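PDB 6ED2: glycosyl hydrolase family 2, TIM barrel domain protein from Faecalibacterium prausnitzii A2-165, which probably hydrolyses beta-glucuronides as a gut bacterial beta-glucuronidase of glycoside hydrolase family 2. Local coordinates for residues L169-T174 and A185-F190; L373-V378 and V433-L438; F403-T408 and C444-T449; A411-H416 and E450-P455. All coordinates share one frame; numbering follows the deposited sequence. Where two conformers were deposited one is given.

Interaction 1 (L169-T174 and A185-F190)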
loop_
_atom_site.group_PDB
_atom_site.type_symbol
_atom_site.label_atom_id
_atom_site.label_comp_id
_atom_site.label_asym_id
_atom_site.label_seq_id
_atom_site.Cartn_x
_atom_site.Cartn_y
_atom_site.Cartn_z
ATOM N N LEU A 169 18.815 1.416 -32.828
ATOM C CA LEU A 169 19.042 0.951 -31.475
ATOM C C LEU A 169 18.434 1.953 -30.503
ATOM O O LEU A 169 18.916 3.097 -30.434
ATOM C CB LEU A 169 20.535 0.802 -31.219
ATOM C CG LEU A 169 21.291 -0.362 -31.857
ATOM C CD1 LEU A 169 21.468 -0.207 -33.368
ATOM C CD2 LEU A 169 22.633 -0.418 -31.183
ATOM N N PRO A 170 17.400 1.591 -29.722
ATOM C CA PRO A 170 16.774 0.267 -29.612
ATOM C C PRO A 170 15.703 0.033 -30.675
ATOM O O PRO A 170 15.211 0.987 -31.280
ATOM C CB PRO A 170 16.149 0.304 -28.221
ATOM C CG PRO A 170 15.724 1.750 -28.068
ATOM C CD PRO A 170 16.777 2.568 -28.802
ATOM N N ALA A 171 15.332 -1.226 -30.887
ATOM C CA ALA A 171 14.492 -1.606 -32.017
ATOM C C ALA A 171 13.020 -1.687 -31.629
ATOM O O ALA A 171 12.662 -2.061 -30.509
ATOM C CB ALA A 171 14.947 -2.954 -32.578
ATOM N N GLY A 172 12.163 -1.355 -32.578
ATOM C CA GLY A 172 10.743 -1.541 -32.365
ATOM C C GLY A 172 10.007 -1.151 -33.614
ATOM O O GLY A 172 10.589 -1.117 -34.699
ATOM N N THR A 173 8.720 -0.861 -33.465
ATOM C CA THR A 173 7.954 -0.296 -34.565
ATOM C C THR A 173 7.059 0.796 -33.999
ATOM O O THR A 173 7.033 1.042 -32.787
ATOM C CB THR A 173 7.152 -1.380 -35.312
ATOM O OG1 THR A 173 6.433 -0.778 -36.393
ATOM C CG2 THR A 173 6.153 -2.089 -34.391
ATOM N N THR A 174 6.344 1.477 -34.886
ATOM C CA THR A 174 5.270 2.372 -34.488
ATOM C C THR A 174 3.975 1.885 -35.118
ATOM O O THR A 174 3.975 1.192 -36.142
ATOM C CB THR A 174 5.533 3.826 -34.904
ATOM O OG1 THR A 174 5.135 3.999 -36.260
ATOM C CG2 THR A 174 7.003 4.167 -34.783
ATOM N N ALA A 185 5.612 1.209 -30.457
ATOM C CA ALA A 185 5.424 -0.203 -30.122
ATOM C C ALA A 185 6.799 -0.835 -29.975
ATOM O O ALA A 185 7.319 -1.442 -30.921
ATOM C CB ALA A 185 4.599 -0.923 -31.190
ATOM N N PRO A 186 7.419 -0.706 -28.807
ATOM C CA PRO A 186 8.791 -1.199 -28.644
ATOM C C PRO A 186 8.856 -2.713 -28.709
ATOM O O PRO A 186 7.915 -3.405 -28.327
ATOM C CB PRO A 186 9.186 -0.706 -27.246
ATOM C CG PRO A 186 8.161 0.314 -26.858
ATOM C CD PRO A 186 6.902 -0.077 -27.578
ATOM N N TYR A 187 9.994 -3.224 -29.194
ATOM C CA TYR A 187 10.332 -4.627 -28.997
ATOM C C TYR A 187 11.089 -4.827 -27.706
ATOM O O TYR A 187 11.673 -5.899 -27.500
ATOM C CB TYR A 187 11.178 -5.183 -30.156
ATOM C CG TYR A 187 10.548 -5.104 -31.527
ATOM C CD1 TYR A 187 9.177 -4.869 -31.685
ATOM C CD2 TYR A 187 11.330 -5.258 -32.673
ATOM C CE1 TYR A 187 8.612 -4.789 -32.948
ATOM C CE2 TYR A 187 10.783 -5.175 -33.924
ATOM C CZ TYR A 187 9.428 -4.944 -34.065
ATOM O OH TYR A 187 8.890 -4.870 -35.317
ATOM N N PHE A 188 11.113 -3.805 -26.848
ATOM C CA PHE A 188 11.866 -3.838 -25.608
ATOM C C PHE A 188 10.939 -3.538 -24.440
ATOM O O PHE A 188 9.828 -3.032 -24.598
ATOM C CB PHE A 188 13.051 -2.859 -25.623
ATOM C CG PHE A 188 12.711 -1.495 -26.136
ATOM C CD1 PHE A 188 12.230 -0.509 -25.271
ATOM C CD2 PHE A 188 12.881 -1.186 -27.480
ATOM C CE1 PHE A 188 11.926 0.780 -25.742
ATOM C CE2 PHE A 188 12.571 0.082 -27.975
ATOM C CZ PHE A 188 12.093 1.072 -27.106
ATOM N N ASP A 189 11.345 -3.916 -23.232
ATOM C CA ASP A 189 10.385 -3.849 -22.128
ATOM C C ASP A 189 10.164 -2.418 -21.629
ATOM O O ASP A 189 9.054 -2.092 -21.203
ATOM C CB ASP A 189 10.840 -4.762 -20.976
ATOM C CG ASP A 189 9.754 -4.995 -19.917
ATOM O OD1 ASP A 189 10.063 -5.594 -18.856
ATOM O OD2 ASP A 189 8.597 -4.583 -20.134
ATOM N N PHE A 190 11.158 -1.539 -21.732
ATOM C CA PHE A 190 11.131 -0.267 -21.021
ATOM C C PHE A 190 10.374 0.805 -21.806
ATOM O O PHE A 190 10.230 0.725 -23.029
ATOM C CB PHE A 190 12.562 0.198 -20.678
ATOM C CG PHE A 190 13.528 0.198 -21.849
ATOM C CD1 PHE A 190 13.841 1.390 -22.509
ATOM C CD2 PHE A 190 14.165 -0.968 -22.247
ATOM C CE1 PHE A 190 14.752 1.415 -23.566
ATOM C CE2 PHE A 190 15.082 -0.954 -23.303
ATOM C CZ PHE A 190 15.376 0.249 -23.961
#
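Gly172 and Tyr187 meet with the glycine CA above the phenol ring, a CH-pi contact 3.6 Å from CA to the ring centroid and 8° off the normal. A side chain on Gly172 would run into Pro186 CA, so the missing CB lets the backbones close up. The aromatic group reaches this place with CG beside its backbone N (chi1 -59°), while Tyr187 N donates to Ala171 O at 3.2 Å in the carbonyl plane, on a lone pair. Next along, Thr173 and Ala185 bond reciprocally: Thr173 N to Ala185 O is 3.0 Å and nearly straight, Ala185 N to Thr173 O 2.7 Å. Thr173 CG2 lies 3.7 Å from Ala185 CB on their shared face. At the other end Pro170, preceded by a cis peptide bond, sets its CG 3.6 Å from Phe188 CE2, and Ala171 O sits at the edge of that ring. Outside the pair, Glu166 holds the Tyr187 hydroxyl, Val381 packs against Pro170 and His322 meets the Phe190 ring. The paired part belongs to the antiparallel hairpin of strands 172-176 and 182-186, and the Pro170-Phe188 contact lies in the loops at its base, within the sugar-binding region of a family 2 glycoside hydrolase.

Interaction 2 (L373-V378 and V433-L438)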
loop_
_atom_site.group_PDB
_atom_site.type_symbol
_atom_site.label_atom_id
_atom_site.label_comp_id
_atom_site.label_asym_id
_atom_site.label_seq_id
_atom_site.Cartn_x
_atom_site.Cartn_y
_atom_site.Cartn_z
ATOM N N LEU A 373 32.537 -1.151 -10.663
ATOM C CA LEU A 373 32.812 -1.741 -11.964
ATOM C C LEU A 373 31.572 -1.637 -12.837
ATOM O O LEU A 373 30.460 -1.927 -12.388
ATOM C CB LEU A 373 33.218 -3.212 -11.814
ATOM C CG LEU A 373 34.330 -3.506 -10.814
ATOM C CD1 LEU A 373 34.584 -5.006 -10.706
ATOM C CD2 LEU A 373 35.600 -2.769 -11.237
ATOM N N ILE A 374 31.772 -1.264 -14.096
ATOM C CA ILE A 374 30.684 -1.059 -15.049
ATOM C C ILE A 374 30.873 -1.982 -16.245
ATOM O O ILE A 374 31.955 -2.011 -16.848
ATOM C CB ILE A 374 30.634 0.400 -15.531
ATOM C CG1 ILE A 374 30.297 1.342 -14.364
ATOM C CG2 ILE A 374 29.647 0.551 -16.701
ATOM C CD1 ILE A 374 30.070 2.770 -14.812
ATOM N N ILE A 375 29.809 -2.688 -16.611
ATOM C CA ILE A 375 29.678 -3.310 -17.919
ATOM C C ILE A 375 28.892 -2.353 -18.806
ATOM O O ILE A 375 27.708 -2.106 -18.569
ATOM C CB ILE A 375 28.994 -4.678 -17.834
ATOM C CG1 ILE A 375 29.775 -5.595 -16.882
ATOM C CG2 ILE A 375 28.889 -5.290 -19.221
ATOM C CD1 ILE A 375 29.132 -6.956 -16.674
ATOM N N ASP A 376 29.548 -1.828 -19.837
ATOM C CA ASP A 376 29.016 -0.751 -20.665
ATOM C C ASP A 376 28.275 -1.355 -21.849
ATOM O O ASP A 376 28.853 -2.143 -22.616
ATOM C CB ASP A 376 30.162 0.142 -21.142
ATOM C CG ASP A 376 29.742 1.598 -21.383
ATOM O OD1 ASP A 376 28.533 1.953 -21.298
ATOM O OD2 ASP A 376 30.659 2.395 -21.687
ATOM N N GLU A 377 27.015 -0.972 -22.021
ATOM C CA GLU A 377 26.133 -1.636 -22.971
ATOM C C GLU A 377 25.561 -0.653 -23.985
ATOM O O GLU A 377 25.026 0.402 -23.620
ATOM C CB GLU A 377 24.997 -2.353 -22.238
ATOM C CG GLU A 377 24.059 -3.107 -23.178
ATOM C CD GLU A 377 23.132 -4.073 -22.436
ATOM O OE1 GLU A 377 23.635 -5.073 -21.858
ATOM O OE2 GLU A 377 21.900 -3.833 -22.442
ATOM N N VAL A 378 25.632 -1.035 -25.251
ATOM C CA VAL A 378 25.110 -0.272 -26.382
ATOM C C VAL A 378 23.613 -0.568 -26.530
ATOM O O VAL A 378 23.156 -1.623 -26.074
ATOM C CB VAL A 378 25.956 -0.625 -27.619
ATOM C CG1 VAL A 378 25.483 -1.910 -28.274
ATOM C CG2 VAL A 378 26.081 0.527 -28.583
ATOM N N VAL A 433 34.965 1.360 -16.151
ATOM C CA VAL A 433 34.459 0.574 -17.281
ATOM C C VAL A 433 35.414 -0.591 -17.557
ATOM O O VAL A 433 36.561 -0.384 -17.970
ATOM C CB VAL A 433 34.279 1.452 -18.520
ATOM C CG1 VAL A 433 33.963 0.606 -19.770
ATOM C CG2 VAL A 433 33.174 2.476 -18.269
ATOM N N ILE A 434 34.944 -1.821 -17.340
ATOM C CA ILE A 434 35.797 -3.003 -17.463
ATOM C C ILE A 434 35.310 -4.002 -18.510
ATOM O O ILE A 434 35.987 -5.007 -18.741
ATOM C CB ILE A 434 35.988 -3.714 -16.104
ATOM C CG1 ILE A 434 34.664 -3.901 -15.356
ATOM C CG2 ILE A 434 36.951 -2.940 -15.219
ATOM C CD1 ILE A 434 33.888 -5.138 -15.754
ATOM N N ALA A 435 34.172 -3.768 -19.157
ATOM C CA ALA A 435 33.672 -4.736 -20.130
ATOM C C ALA A 435 32.631 -4.070 -21.009
ATOM O O ALA A 435 32.025 -3.063 -20.626
ATOM C CB ALA A 435 33.072 -5.976 -19.454
ATOM N N TRP A 436 32.424 -4.659 -22.189
ATOM C CA TRP A 436 31.483 -4.172 -23.193
ATOM C C TRP A 436 30.404 -5.216 -23.414
ATOM O O TRP A 436 30.714 -6.385 -23.652
ATOM C CB TRP A 436 32.176 -3.892 -24.538
ATOM C CG TRP A 436 33.449 -3.106 -24.420
ATOM C CD1 TRP A 436 34.725 -3.559 -24.618
ATOM C CD2 TRP A 436 33.566 -1.727 -24.049
ATOM N NE1 TRP A 436 35.628 -2.538 -24.423
ATOM C CE2 TRP A 436 34.939 -1.402 -24.073
ATOM C CE3 TRP A 436 32.640 -0.728 -23.724
ATOM C CZ2 TRP A 436 35.410 -0.123 -23.759
ATOM C CZ3 TRP A 436 33.116 0.551 -23.425
ATOM C CH2 TRP A 436 34.482 0.833 -23.436
ATOM N N SER A 437 29.145 -4.805 -23.358
ATOM C CA SER A 437 28.041 -5.688 -23.703
ATOM C C SER A 437 27.468 -5.210 -25.027
ATOM O O SER A 437 27.036 -4.063 -25.133
ATOM C CB SER A 437 26.980 -5.703 -22.602
ATOM O OG SER A 437 25.810 -6.348 -23.072
ATOM N N LEU A 438 27.466 -6.082 -26.037
ATOM C CA LEU A 438 27.240 -5.635 -27.406
ATOM C C LEU A 438 25.796 -5.781 -27.864
ATOM O O LEU A 438 25.411 -5.146 -28.853
ATOM C CB LEU A 438 28.157 -6.404 -28.365
ATOM C CG LEU A 438 29.589 -5.907 -28.614
ATOM C CD1 LEU A 438 30.290 -5.460 -27.377
ATOM C CD2 LEU A 438 30.420 -6.982 -29.293
#
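Ile374 pairs with Val433 and, after a beta bulge that shifts the register by one, Ile375, Asp376 and Glu377 pair with Ala435, Trp436 and Ser437, the two strands running parallel with axes 4.5 Å apart at 27°. Ile434 N to Ile374 O, Asp376 N to Ala435 O and Ser437 N to Asp376 O form a ladder of nearly straight bonds; Val378 N to Ser437 O closes it weakly. Glu377 CG and Ser437 OG both stand anti to their backbone N (chi1 -178° and 168°), which brings carboxylate and hydroxyl together on one face: Ser437 OG donates to Glu377 OE1 at 2.8 Å, on the anti side and out of the carboxylate plane. Arg353 also grips OE1 and His356 OE2, so both buried oxygens have partners. On the same face, Ile375 CG2 rests 3.9 Å from Ser437 CB. On the other face, Asp376 OD2 reaches the rim of the Trp436 indole, 3.5 Å from CZ3, while OD1 bonds Tyr364 and the indole NE1 Asp464. The pair belongs to the parallel barrel of the TIM domain: strand 351-353 flanks 373-377, strand 470-474 flanks 433-440, and helices 361-370 and 409-427 pack on the Asp376 and Trp436 face.

Interaction 3 (F403-T408 and C444-T449)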
loop_
_atom_site.group_PDB
_atom_site.type_symbol
_atom_site.label_atom_id
_atom_site.label_comp_id
_atom_site.label_asym_id
_atom_site.label_seq_id
_atom_site.Cartn_x
_atom_site.Cartn_y
_atom_site.Cartn_z
ATOM N N PHE A 403 15.334 -12.861 -36.855
ATOM C CA PHE A 403 15.547 -11.418 -36.861
ATOM C C PHE A 403 16.723 -11.028 -37.749
ATOM O O PHE A 403 16.676 -9.993 -38.424
ATOM C CB PHE A 403 15.752 -10.877 -35.442
ATOM C CG PHE A 403 15.671 -9.393 -35.380
ATOM C CD1 PHE A 403 16.813 -8.616 -35.526
ATOM C CD2 PHE A 403 14.446 -8.762 -35.243
ATOM C CE1 PHE A 403 16.730 -7.232 -35.515
ATOM C CE2 PHE A 403 14.355 -7.376 -35.224
ATOM C CZ PHE A 403 15.500 -6.609 -35.365
ATOM N N PHE A 404 17.773 -11.848 -37.783
ATOM C CA PHE A 404 18.972 -11.506 -38.533
ATOM C C PHE A 404 18.926 -11.971 -39.992
ATOM O O PHE A 404 19.941 -11.881 -40.689
ATOM C CB PHE A 404 20.204 -12.056 -37.812
ATOM C CG PHE A 404 20.454 -11.386 -36.484
ATOM C CD1 PHE A 404 20.750 -10.026 -36.426
ATOM C CD2 PHE A 404 20.338 -12.094 -35.296
ATOM C CE1 PHE A 404 20.949 -9.380 -35.209
ATOM C CE2 PHE A 404 20.542 -11.462 -34.066
ATOM C CZ PHE A 404 20.844 -10.094 -34.019
ATOM N N GLU A 405 17.772 -12.424 -40.477
ATOM C CA GLU A 405 17.573 -12.638 -41.904
ATOM C C GLU A 405 16.876 -11.472 -42.578
ATOM O O GLU A 405 16.694 -11.508 -43.799
ATOM C CB GLU A 405 16.731 -13.897 -42.170
ATOM C CG GLU A 405 17.145 -15.136 -41.412
ATOM C CD GLU A 405 16.282 -16.334 -41.784
ATOM O OE1 GLU A 405 15.246 -16.585 -41.122
ATOM O OE2 GLU A 405 16.644 -17.017 -42.764
ATOM N N LYS A 406 16.437 -10.471 -41.820
ATOM C CA LYS A 406 15.657 -9.400 -42.419
ATOM C C LYS A 406 16.491 -8.666 -43.461
ATOM O O LYS A 406 17.709 -8.526 -43.327
ATOM C CB LYS A 406 15.159 -8.420 -41.342
ATOM C CG LYS A 406 14.065 -8.980 -40.428
ATOM C CD LYS A 406 13.712 -7.988 -39.310
ATOM C CE LYS A 406 12.525 -8.460 -38.498
ATOM N NZ LYS A 406 11.241 -7.980 -39.081
ATOM N N GLU A 407 15.818 -8.215 -44.519
ATOM C CA GLU A 407 16.457 -7.377 -45.525
ATOM C C GLU A 407 17.107 -6.142 -44.914
ATOM O O GLU A 407 18.078 -5.621 -45.462
ATOM C CB GLU A 407 15.423 -6.953 -46.577
ATOM C CG GLU A 407 14.257 -6.131 -45.983
ATOM C CD GLU A 407 13.134 -5.779 -46.975
ATOM O OE1 GLU A 407 13.215 -6.152 -48.173
ATOM O OE2 GLU A 407 12.160 -5.116 -46.537
ATOM N N THR A 408 16.585 -5.647 -43.792
ATOM C CA THR A 408 17.052 -4.393 -43.217
ATOM C C THR A 408 18.290 -4.563 -42.347
ATOM O O THR A 408 18.836 -3.562 -41.877
ATOM C CB THR A 408 15.925 -3.760 -42.403
ATOM O OG1 THR A 408 15.361 -4.744 -41.527
ATOM C CG2 THR A 408 14.833 -3.235 -43.325
ATOM N N CYS A 444 19.648 -14.938 -31.004
ATOM C CA CYS A 444 20.931 -15.472 -31.462
ATOM C C CYS A 444 20.856 -16.944 -31.878
ATOM O O CYS A 444 21.905 -17.577 -32.069
ATOM C CB CYS A 444 22.020 -15.268 -30.395
ATOM S SG CYS A 444 21.877 -16.172 -28.802
ATOM N N THR A 445 19.644 -17.491 -31.998
ATOM C CA THR A 445 19.383 -18.722 -32.719
ATOM C C THR A 445 18.991 -18.453 -34.160
ATOM O O THR A 445 18.839 -19.401 -34.940
ATOM C CB THR A 445 18.268 -19.528 -32.039
ATOM O OG1 THR A 445 17.109 -18.703 -31.892
ATOM C CG2 THR A 445 18.708 -20.034 -30.667
ATOM N N SER A 446 18.818 -17.188 -34.521
ATOM C CA SER A 446 18.381 -16.835 -35.862
ATOM C C SER A 446 19.471 -17.180 -36.871
ATOM O O SER A 446 20.672 -17.070 -36.583
ATOM C CB SER A 446 18.041 -15.339 -35.915
ATOM O OG SER A 446 17.880 -14.847 -37.233
ATOM N N ALA A 447 19.052 -17.628 -38.050
ATOM C CA ALA A 447 19.981 -17.671 -39.172
ATOM C C ALA A 447 20.509 -16.267 -39.411
ATOM O O ALA A 447 19.772 -15.289 -39.277
ATOM C CB ALA A 447 19.291 -18.198 -40.435
ATOM N N GLY A 448 21.794 -16.168 -39.754
ATOM C CA GLY A 448 22.429 -14.880 -39.946
ATOM C C GLY A 448 23.042 -14.279 -38.698
ATOM O O GLY A 448 23.614 -13.181 -38.774
ATOM N N THR A 449 22.938 -14.960 -37.555
ATOM C CA THR A 449 23.521 -14.454 -36.314
ATOM C C THR A 449 25.024 -14.266 -36.455
ATOM O O THR A 449 25.568 -13.212 -36.089
ATOM C CB THR A 449 23.219 -15.417 -35.159
ATOM O OG1 THR A 449 21.824 -15.389 -34.854
ATOM C CG2 THR A 449 24.040 -15.079 -33.931
HETATM O O HOH W 1 22.986 -11.327 -40.362
HETATM O O HOH W 2 16.282 -18.110 -38.516
#
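Ser446 turns its hydroxyl to the backbone N of Phe404, which donates to Ser446 OG at 3.1 Å. The same hydroxyl donates to Ala447 O, 2.8 Å away, and so works as both acceptor and donor; with OG anti to the backbone N (chi1 167°), it lies between the two segments. An alanine in place of Ser446 would remove both bonds and is likely to leave Phe404 N without its acceptor. The Phe404 ring runs obliquely past Thr449, CD2 coming 3.6 Å from OG1, while Thr449 OG1 itself is tied to Ser446 O at 2.7 Å. Glu405 lies alongside Ala447, its CG 3.4 Å from Ala447 O and OE2 3.7 Å from Ala447 CB; the other carboxylate oxygen bonds Gly402 N. Gly448 approaches the Phe404 carbonyl so closely that a CB would clash with it, and one water bridges Phe404 O and Gly448 O, though its distance to Gly448 O is unusually short. Ser446 to Thr449 form a type II beta turn, and Gly448 is the N-cap of helix 449-463. The contact thus joins two neighbouring beta-alpha loops of a TIM barrel, those that follow strands 373-377 and 433-440.

Interaction 4 (A411-H416 and E450-P455)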
loop_
_atom_site.group_PDB
_atom_site.type_symbol
_atom_site.label_atom_id
_atom_site.label_comp_id
_atom_site.label_asym_id
_atom_site.label_seq_id
_atom_site.Cartn_x
_atom_site.Cartn_y
_atom_site.Cartn_z
ATOM N N ALA A 411 21.435 -2.212 -42.714
ATOM C CA ALA A 411 21.225 -0.878 -42.163
ATOM C C ALA A 411 21.296 -0.899 -40.639
ATOM O O ALA A 411 21.936 -0.037 -40.029
ATOM C CB ALA A 411 19.876 -0.321 -42.630
ATOM N N LEU A 412 20.670 -1.899 -40.010
ATOM C CA LEU A 412 20.764 -2.036 -38.562
ATOM C C LEU A 412 22.216 -2.164 -38.118
ATOM O O LEU A 412 22.657 -1.475 -37.187
ATOM C CB LEU A 412 19.945 -3.237 -38.095
ATOM C CG LEU A 412 19.977 -3.497 -36.590
ATOM C CD1 LEU A 412 19.320 -2.335 -35.831
ATOM C CD2 LEU A 412 19.263 -4.810 -36.294
ATOM N N LEU A 413 22.981 -3.030 -38.786
ATOM C CA LEU A 413 24.371 -3.231 -38.395
ATOM C C LEU A 413 25.165 -1.932 -38.486
ATOM O O LEU A 413 26.016 -1.655 -37.630
ATOM C CB LEU A 413 24.998 -4.312 -39.268
ATOM C CG LEU A 413 26.455 -4.665 -38.994
ATOM C CD1 LEU A 413 26.635 -5.255 -37.591
ATOM C CD2 LEU A 413 26.934 -5.643 -40.062
ATOM N N LYS A 414 24.890 -1.118 -39.511
ATOM C CA LYS A 414 25.571 0.169 -39.650
ATOM C C LYS A 414 25.344 1.053 -38.424
ATOM O O LYS A 414 26.294 1.618 -37.867
ATOM C CB LYS A 414 25.098 0.870 -40.926
ATOM C CG LYS A 414 25.917 2.099 -41.323
ATOM C CD LYS A 414 25.566 2.574 -42.740
ATOM C CE LYS A 414 26.338 3.834 -43.140
ATOM N NZ LYS A 414 25.775 5.054 -42.485
ATOM N N ASN A 415 24.086 1.178 -37.982
ATOM C CA ASN A 415 23.785 1.957 -36.781
ATOM C C ASN A 415 24.386 1.315 -35.538
ATOM O O ASN A 415 24.851 2.018 -34.632
ATOM C CB ASN A 415 22.270 2.126 -36.633
ATOM C CG ASN A 415 21.684 3.023 -37.717
ATOM O OD1 ASN A 415 22.389 3.848 -38.290
ATOM N ND2 ASN A 415 20.401 2.847 -38.018
ATOM N N HIS A 416 24.406 -0.018 -35.486
ATOM C CA HIS A 416 24.996 -0.707 -34.342
ATOM C C HIS A 416 26.495 -0.440 -34.257
ATOM O O HIS A 416 27.031 -0.172 -33.174
ATOM C CB HIS A 416 24.689 -2.201 -34.455
ATOM C CG HIS A 416 24.884 -2.974 -33.192
ATOM N ND1 HIS A 416 24.274 -4.194 -32.974
ATOM C CD2 HIS A 416 25.642 -2.731 -32.094
ATOM C CE1 HIS A 416 24.650 -4.668 -31.798
ATOM N NE2 HIS A 416 25.476 -3.798 -31.240
ATOM N N GLU A 450 25.717 -15.294 -36.976
ATOM C CA GLU A 450 27.173 -15.234 -37.060
ATOM C C GLU A 450 27.630 -14.105 -37.973
ATOM O O GLU A 450 28.586 -13.392 -37.654
ATOM C CB GLU A 450 27.745 -16.562 -37.552
ATOM C CG GLU A 450 27.402 -17.748 -36.693
ATOM C CD GLU A 450 26.284 -18.599 -37.298
ATOM O OE1 GLU A 450 25.188 -18.047 -37.649
ATOM O OE2 GLU A 450 26.519 -19.826 -37.424
ATOM N N GLU A 451 26.969 -13.934 -39.119
ATOM C CA GLU A 451 27.339 -12.846 -40.018
ATOM C C GLU A 451 27.149 -11.487 -39.348
ATOM O O GLU A 451 27.861 -10.528 -39.666
ATOM C CB GLU A 451 26.519 -12.931 -41.306
ATOM C CG GLU A 451 26.818 -14.168 -42.195
ATOM C CD GLU A 451 26.136 -15.468 -41.723
ATOM O OE1 GLU A 451 25.522 -15.509 -40.617
ATOM O OE2 GLU A 451 26.221 -16.471 -42.469
ATOM N N TYR A 452 26.205 -11.391 -38.412
ATOM C CA TYR A 452 25.975 -10.141 -37.700
ATOM C C TYR A 452 26.974 -9.969 -36.559
ATOM O O TYR A 452 27.601 -8.914 -36.439
ATOM C CB TYR A 452 24.531 -10.098 -37.184
ATOM C CG TYR A 452 24.113 -8.739 -36.709
ATOM C CD1 TYR A 452 23.556 -7.819 -37.589
ATOM C CD2 TYR A 452 24.286 -8.361 -35.387
ATOM C CE1 TYR A 452 23.178 -6.554 -37.162
ATOM C CE2 TYR A 452 23.903 -7.096 -34.946
ATOM C CZ TYR A 452 23.356 -6.201 -35.844
ATOM O OH TYR A 452 22.995 -4.952 -35.423
ATOM N N PHE A 453 27.161 -11.013 -35.740
ATOM C CA PHE A 453 27.985 -10.890 -34.535
ATOM C C PHE A 453 29.461 -10.710 -34.870
ATOM O O PHE A 453 30.171 -9.972 -34.170
ATOM C CB PHE A 453 27.833 -12.128 -33.643
ATOM C CG PHE A 453 26.590 -12.139 -32.785
ATOM C CD1 PHE A 453 26.637 -12.646 -31.494
ATOM C CD2 PHE A 453 25.383 -11.670 -33.270
ATOM C CE1 PHE A 453 25.495 -12.685 -30.707
ATOM C CE2 PHE A 453 24.236 -11.708 -32.496
ATOM C CZ PHE A 453 24.288 -12.209 -31.217
ATOM N N LYS A 454 29.958 -11.424 -35.895
ATOM C CA LYS A 454 31.403 -11.482 -36.124
ATOM C C LYS A 454 32.002 -10.097 -36.321
ATOM O O LYS A 454 32.935 -9.743 -35.581
ATOM C CB LYS A 454 31.722 -12.404 -37.312
ATOM C CG LYS A 454 33.222 -12.531 -37.634
ATOM C CD LYS A 454 33.432 -13.579 -38.746
ATOM C CE LYS A 454 34.899 -13.733 -39.143
ATOM N NZ LYS A 454 35.064 -13.089 -40.479
ATOM N N PRO A 455 31.515 -9.260 -37.240
ATOM C CA PRO A 455 32.107 -7.917 -37.357
ATOM C C PRO A 455 31.901 -7.055 -36.121
ATOM O O PRO A 455 32.757 -6.215 -35.833
ATOM C CB PRO A 455 31.402 -7.327 -38.586
ATOM C CG PRO A 455 30.098 -8.056 -38.648
ATOM C CD PRO A 455 30.410 -9.451 -38.206
#
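Tyr452 reaches across from helix 450-455 to helix 411-416 and carries the largest share of this contact, with Leu413 over its ring and His416 at its hydroxyl. The segment axes stay 11.1 Å apart at 19°, wide enough for a whole phenol ring to fill the space between them. With CG anti to the backbone N (chi1 -167°), Tyr452 swings its ring out from its own helix toward its neighbour. Leu413 slides past in the opposite direction: its CD1 sits over one ring face, 3.9 Å from the centroid, a CH-pi contact, while its CB touches CE1 at 3.6 Å. The other methyl branch, CD2, leans on Pro455 CG at 4.2 Å, just where helix 449-463 is kinked because the proline nitrogen makes no bond to the turn before. At the far end of the ring, His416 ND1 and Tyr452 OH are hydrogen-bonded at 2.9 Å, the oxygen lying in the imidazole plane at the ring edge. The rings meet by their rims, planes turned 50° apart, without stacking. Leu412 adds apolar cover to the hydroxyl, its CG 3.5 Å from OH. A phenylalanine in place of Tyr452 would probably leave His416 ND1 without its mate and the imidazole less firmly held. His416 NE2 makes a weak bond to Leu438 O of strand 433-440. In chemical terms, a single polar pair is buried in an otherwise apolar helix interface, where each group satisfies the other and the bond sets the phenol end against the imidazole edge.

Interaction 2 is wholly buried in the barrel wall and is held by a backbone ladder and a charged network, whereas interactions 3 and 4 lie farther out along the same two beta-alpha units. Interaction 4 pairs the helices that follow those strands, largely through apolar and aromatic packing, and interaction 3 pairs the loops leading into the helices, partly exposed and using water. Phe404 and Tyr452 touch between these two, and His416 ties interaction 4 back to Leu438 of interaction 2. Interaction 1, a partly buried hairpin in the sugar-binding range rather than the TIM barrel range, rests against helix 409-427, where Leu169 packs on His416 and Leu412.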